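Local coordinates for putative low molecular weight protein-tyrosine-phosphatase slr0328 (PDB 5O7B) that probably removes phosphate from phosphotyrosine in proteins, as a putative low molecular weight protein tyrosine phosphatase of a cyanobacterium, at residues Leu16-Leu21 with Pro28-Ile33; Arg65-Ser70 with Ala144-Val149. All coordinates share one frame; numbering follows the deposited sequence.

In the fold
Contacts 1 and 2 follow one another along the chain, and their centres lie about 14 Å apart. The centre of contact 1 sits about 3 Å from that of the chain; it joins strand 17-20 to helix 26-37, placing Cys-20, by similarity the nucleophile, at the strand end. Contact 2, its centre about 12 Å out, lays segment 65-70 against helix 143-156. The two meet where Ala-29 CB packs 3.9 Å from Met-67 SD. Both border the probable active site: between side chains, Cys-20 and Val-149 are each about 4 Å from Arg-26, while Asp-137, the likely proton donor, is about 8 Å from Cys-20 and 7 Å from Phe-146.

Contact 1 of 2, residues Leu16-Leu21 with Pro28-Ile33; sequences LLFVCL and PAAENI
Phe-18 meets helix 28-33 chiefly through the methyl of Ala-30, whose CB lies 3.8 Å from Phe-18 CG and almost as near to CB and CD1. The methyl thus covers the root of the aromatic side chain, while the carbonyl oxygen Ala-30 O stands 4.1 Å above one ring face, displaced toward the rim. Beside it, Glu-31 CA approaches Phe-18 CD2 obliquely at 4.0 Å. Phe-18 turns its CG anti to the carbonyl carbon (chi1 -57°), which brings the ring alongside the helix backbone; Met-34 of the same helix also touches it. Two residues on, Cys-20 SG makes a looser apolar contact with Pro-28 CD at 4.2 Å. With chi1 at 65°, that sulfur lies between the backbone N and the carbonyl carbon, touching Arg-26 and Ser-27, and is also hydrogen-bonded to a residue adjoining the segments.

The strand and helix segments run nearly antiparallel, at 157° with axes 7.8 Å apart; the small Ala-30 is consistent with this close approach. Beside it in the sheet, strand 50-53 runs parallel to strand 17-20 and shares backbone hydrogen bonds with Phe-18 through Asp-50 and Ala-52. On the helix, the carboxylate of Glu-31 extends away from Phe-18, its OE1 hydrogen-bonded to Ser-51 OG; Leu-153 of helix 143-156 packs on Ala-30. Between the two segments the contact is mainly apolar, with Ala-30 O over the Phe-18 ring as its polar element. This packing fixes the strand and helix that flank the family's P-loop, in which Cys-20 is by similarity the nucleophile.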
loop_
_atom_site.group_PDB
_atom_site.type_symbol
_atom_site.label_atom_id
_atom_site.label_comp_id
_atom_site.label_asym_id
_atom_site.label_seq_id
_atom_site.Cartn_x
_atom_site.Cartn_y
_atom_site.Cartn_z
ATOM N N LEU A 16 -3.536 -11.932 2.507
ATOM C CA LEU A 16 -3.644 -10.801 1.593
ATOM C C LEU A 16 -2.277 -10.155 1.393
ATOM O O LEU A 16 -1.554 -9.909 2.363
ATOM C CB LEU A 16 -4.645 -9.769 2.124
ATOM C CG LEU A 16 -5.914 -10.267 2.834
ATOM C CD1 LEU A 16 -6.688 -9.092 3.388
ATOM C CD2 LEU A 16 -6.802 -11.093 1.911
ATOM N N LEU A 17 -1.929 -9.866 0.140
ATOM C CA LEU A 17 -0.628 -9.298 -0.200
ATOM C C LEU A 17 -0.843 -8.011 -0.974
ATOM O O LEU A 17 -1.496 -8.021 -2.023
ATOM C CB LEU A 17 0.210 -10.284 -1.018
ATOM C CG LEU A 17 1.647 -9.884 -1.388
ATOM C CD1 LEU A 17 2.576 -10.069 -0.213
ATOM C CD2 LEU A 17 2.131 -10.707 -2.571
ATOM N N PHE A 18 -0.296 -6.911 -0.462
ATOM C CA PHE A 18 -0.387 -5.613 -1.117
ATOM C C PHE A 18 0.941 -5.295 -1.792
ATOM O O PHE A 18 2.000 -5.470 -1.185
ATOM C CB PHE A 18 -0.769 -4.532 -0.108
ATOM C CG PHE A 18 -2.067 -4.811 0.612
ATOM C CD1 PHE A 18 -3.282 -4.442 0.051
ATOM C CD2 PHE A 18 -2.071 -5.450 1.840
ATOM C CE1 PHE A 18 -4.472 -4.702 0.705
ATOM C CE2 PHE A 18 -3.266 -5.711 2.504
ATOM C CZ PHE A 18 -4.462 -5.335 1.936
ATOM N N VAL A 19 0.891 -4.846 -3.053
ATOM C CA VAL A 19 2.096 -4.717 -3.870
ATOM C C VAL A 19 2.188 -3.318 -4.462
ATOM O O VAL A 19 1.225 -2.830 -5.070
ATOM C CB VAL A 19 2.148 -5.769 -4.997
ATOM C CG1 VAL A 19 3.433 -5.623 -5.806
ATOM C CG2 VAL A 19 2.048 -7.166 -4.428
ATOM N N CYS A 20 3.346 -2.687 -4.296
ATOM C CA CYS A 20 3.701 -1.469 -5.020
ATOM C C CYS A 20 5.036 -1.726 -5.719
ATOM O O CYS A 20 5.449 -2.872 -5.936
ATOM C CB CYS A 20 3.720 -0.256 -4.082
ATOM S SG CYS A 20 4.989 -0.296 -2.803
ATOM N N LEU A 21 5.731 -0.653 -6.099
ATOM C CA LEU A 21 6.966 -0.794 -6.873
ATOM C C LEU A 21 8.148 -1.169 -5.984
ATOM O O LEU A 21 8.707 -2.265 -6.108
ATOM C CB LEU A 21 7.267 0.500 -7.646
ATOM C CG LEU A 21 8.582 0.545 -8.444
ATOM C CD1 LEU A 21 8.650 -0.581 -9.467
ATOM C CD2 LEU A 21 8.789 1.884 -9.128
ATOM N N PRO A 28 3.490 -0.745 2.018
ATOM C CA PRO A 28 3.649 -0.792 3.482
ATOM C C PRO A 28 2.548 -0.057 4.216
ATOM O O PRO A 28 2.130 -0.492 5.295
ATOM C CB PRO A 28 5.016 -0.133 3.712
ATOM C CG PRO A 28 5.744 -0.343 2.459
ATOM C CD PRO A 28 4.724 -0.265 1.368
ATOM N N ALA A 29 2.075 1.066 3.667
ATOM C CA ALA A 29 0.935 1.743 4.271
ATOM C C ALA A 29 -0.324 0.897 4.141
ATOM O O ALA A 29 -1.081 0.747 5.108
ATOM C CB ALA A 29 0.735 3.118 3.630
ATOM N N ALA A 30 -0.553 0.321 2.956
ATOM C CA ALA A 30 -1.721 -0.533 2.757
ATOM C C ALA A 30 -1.742 -1.680 3.754
ATOM O O ALA A 30 -2.801 -2.030 4.285
ATOM C CB ALA A 30 -1.742 -1.073 1.327
ATOM N N GLU A 31 -0.580 -2.275 4.017
ATOM C CA GLU A 31 -0.513 -3.413 4.927
ATOM C C GLU A 31 -0.900 -3.021 6.344
ATOM O O GLU A 31 -1.560 -3.795 7.049
ATOM C CB GLU A 31 0.890 -4.015 4.911
ATOM C CG GLU A 31 1.067 -5.173 5.881
ATOM C CD GLU A 31 2.513 -5.598 6.005
ATOM O OE1 GLU A 31 3.375 -4.956 5.370
ATOM O OE2 GLU A 31 2.786 -6.579 6.721
ATOM N N ASN A 32 -0.488 -1.838 6.794
ATOM C CA ASN A 32 -0.827 -1.470 8.161
ATOM C C ASN A 32 -2.266 -0.983 8.278
ATOM O O ASN A 32 -2.926 -1.250 9.289
ATOM C CB ASN A 32 0.124 -0.412 8.701
ATOM N N ILE A 33 -2.760 -0.255 7.273
ATOM C CA ILE A 33 -4.160 0.161 7.281
ATOM C C ILE A 33 -5.070 -1.060 7.320
ATOM O O ILE A 33 -5.992 -1.143 8.139
ATOM C CB ILE A 33 -4.470 1.059 6.069
ATOM C CG1 ILE A 33 -3.667 2.364 6.152
ATOM C CG2 ILE A 33 -5.966 1.325 5.979
#

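Contact 2 of 2, residues Arg65-Ser70 with Ala144-Val149; sequences RRMTES and AGFEHV
Arg-66 lies across the ring of Phe-146 at about a right angle, touching it along much of its length. Its CB stands over one face, 4.0 Å from the ring centroid and 18° off the normal, a CH-pi contact. Farther along, the chain bends at chi3 (-72°) and wraps the ring's outer end, putting Phe-146 CZ 3.6 Å above the centre of the guanidinium. The two planes are 56° apart, so the groups are tilted rather than stacked. A salt bridge from Arg-66 NE to Asp-64 OD1 steadies the guanidinium. Replacing Arg-66 with an alanine would probably uncover the outer end of the Phe-146 ring and leave Asp-64 without this charged mate.

Met-67 SD lies at the edge of the same ring, 5.4 Å from the Phe-146 centroid, a Met-aromatic contact. Bends at chi2 and chi3 carry the methyl CE obliquely onto Phe-146 CD2 at 3.7 Å and against Val-149 CG1 at 3.6 Å. Consecutive residues of helix 65-68 thus take the ring from two directions; Met-67 also packs on Ile-150. This mixed aromatic, arginine and methionine packing joins helix 65-68 to helix 143-156 beside the probable active site of the low molecular weight phosphatase fold.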
loop_
_atom_site.group_PDB
_atom_site.type_symbol
_atom_site.label_atom_id
_atom_site.label_comp_id
_atom_site.label_asym_id
_atom_site.label_seq_id
_atom_site.Cartn_x
_atom_site.Cartn_y
_atom_site.Cartn_z
ATOM N N ARG A 65 10.823 7.152 5.560
ATOM C CA ARG A 65 10.738 7.920 6.799
ATOM C C ARG A 65 9.548 8.862 6.817
ATOM O O ARG A 65 8.956 9.092 7.878
ATOM C CB ARG A 65 12.031 8.712 7.000
ATOM C CG ARG A 65 13.265 7.843 7.245
ATOM N N ARG A 66 9.191 9.424 5.662
ATOM C CA ARG A 66 8.051 10.328 5.605
ATOM C C ARG A 66 6.741 9.580 5.788
ATOM O O ARG A 66 5.815 10.095 6.423
ATOM C CB ARG A 66 8.052 11.089 4.278
ATOM C CG ARG A 66 9.247 11.995 4.094
ATOM C CD ARG A 66 9.353 12.486 2.668
ATOM N NE ARG A 66 9.784 11.422 1.764
ATOM C CZ ARG A 66 9.790 11.520 0.439
ATOM N NH1 ARG A 66 9.391 12.640 -0.155
ATOM N NH2 ARG A 66 10.192 10.494 -0.295
ATOM N N MET A 67 6.639 8.368 5.236
ATOM C CA MET A 67 5.382 7.630 5.321
ATOM C C MET A 67 5.154 7.085 6.726
ATOM O O MET A 67 4.011 7.017 7.187
ATOM C CB MET A 67 5.358 6.500 4.292
ATOM C CG MET A 67 4.098 5.634 4.337
ATOM S SD MET A 67 2.538 6.525 4.073
ATOM C CE MET A 67 2.455 6.502 2.289
ATOM N N THR A 68 6.222 6.688 7.424
ATOM C CA THR A 68 6.058 6.290 8.819
ATOM C C THR A 68 5.611 7.473 9.667
ATOM O O THR A 68 4.756 7.324 10.547
ATOM C CB THR A 68 7.350 5.689 9.378
ATOM O OG1 THR A 68 8.369 6.696 9.428
ATOM C CG2 THR A 68 7.827 4.514 8.536
ATOM N N GLU A 69 6.159 8.659 9.399
ATOM C CA GLU A 69 5.745 9.888 10.075
ATOM C C GLU A 69 4.309 10.230 9.700
ATOM O O GLU A 69 4.043 10.597 8.551
ATOM C CB GLU A 69 6.679 11.039 9.697
ATOM C CG GLU A 69 6.355 12.368 10.398
ATOM C CD GLU A 69 7.020 13.569 9.753
ATOM O OE1 GLU A 69 6.568 14.718 9.981
ATOM O OE2 GLU A 69 8.001 13.367 9.007
ATOM N N SER A 70 3.386 10.115 10.662
ATOM C CA SER A 70 2.026 10.650 10.514
ATOM C C SER A 70 1.153 10.258 11.707
ATOM O O SER A 70 1.631 9.640 12.663
ATOM C CB SER A 70 1.353 10.198 9.199
ATOM O OG SER A 70 0.726 8.943 9.307
ATOM N N ALA A 144 1.841 16.217 1.593
ATOM C CA ALA A 144 0.416 16.119 1.287
ATOM C C ALA A 144 0.107 14.909 0.412
ATOM O O ALA A 144 -0.952 14.292 0.564
ATOM C CB ALA A 144 -0.072 17.405 0.621
ATOM N N GLY A 145 1.015 14.548 -0.500
ATOM C CA GLY A 145 0.838 13.321 -1.262
ATOM C C GLY A 145 0.847 12.074 -0.396
ATOM O O GLY A 145 0.238 11.060 -0.746
ATOM N N PHE A 146 1.536 12.125 0.740
ATOM C CA PHE A 146 1.546 10.968 1.629
ATOM C C PHE A 146 0.210 10.810 2.339
ATOM O O PHE A 146 -0.270 9.686 2.524
ATOM C CB PHE A 146 2.691 11.088 2.629
ATOM C CG PHE A 146 4.032 10.748 2.042
ATOM C CD1 PHE A 146 4.745 11.690 1.314
ATOM C CD2 PHE A 146 4.568 9.477 2.194
ATOM C CE1 PHE A 146 5.977 11.375 0.759
ATOM C CE2 PHE A 146 5.792 9.155 1.641
ATOM C CZ PHE A 146 6.499 10.105 0.923
ATOM N N GLU A 147 -0.409 11.925 2.738
ATOM C CA GLU A 147 -1.720 11.841 3.367
ATOM C C GLU A 147 -2.769 11.368 2.370
ATOM O O GLU A 147 -3.683 10.621 2.741
ATOM C CB GLU A 147 -2.119 13.192 3.974
ATOM C CG GLU A 147 -1.042 13.869 4.795
ATOM C CD GLU A 147 -1.273 13.755 6.274
ATOM O OE1 GLU A 147 -2.153 12.986 6.682
ATOM O OE2 GLU A 147 -0.570 14.433 7.043
ATOM N N HIS A 148 -2.648 11.773 1.096
ATOM C CA HIS A 148 -3.594 11.300 0.087
ATOM C C HIS A 148 -3.519 9.793 -0.075
ATOM O O HIS A 148 -4.551 9.132 -0.216
ATOM C CB HIS A 148 -3.362 11.978 -1.268
ATOM C CG HIS A 148 -4.574 11.963 -2.161
ATOM N ND1 HIS A 148 -4.600 11.319 -3.378
ATOM C CD2 HIS A 148 -5.808 12.503 -2.001
ATOM C CE1 HIS A 148 -5.792 11.469 -3.935
ATOM N NE2 HIS A 148 -6.544 12.184 -3.121
ATOM N N VAL A 149 -2.306 9.234 -0.076
ATOM C CA VAL A 149 -2.161 7.778 -0.100
ATOM C C VAL A 149 -2.967 7.155 1.034
ATOM O O VAL A 149 -3.735 6.209 0.828
ATOM C CB VAL A 149 -0.675 7.382 -0.025
ATOM C CG1 VAL A 149 -0.531 5.904 0.283
ATOM C CG2 VAL A 149 0.044 7.733 -1.324
#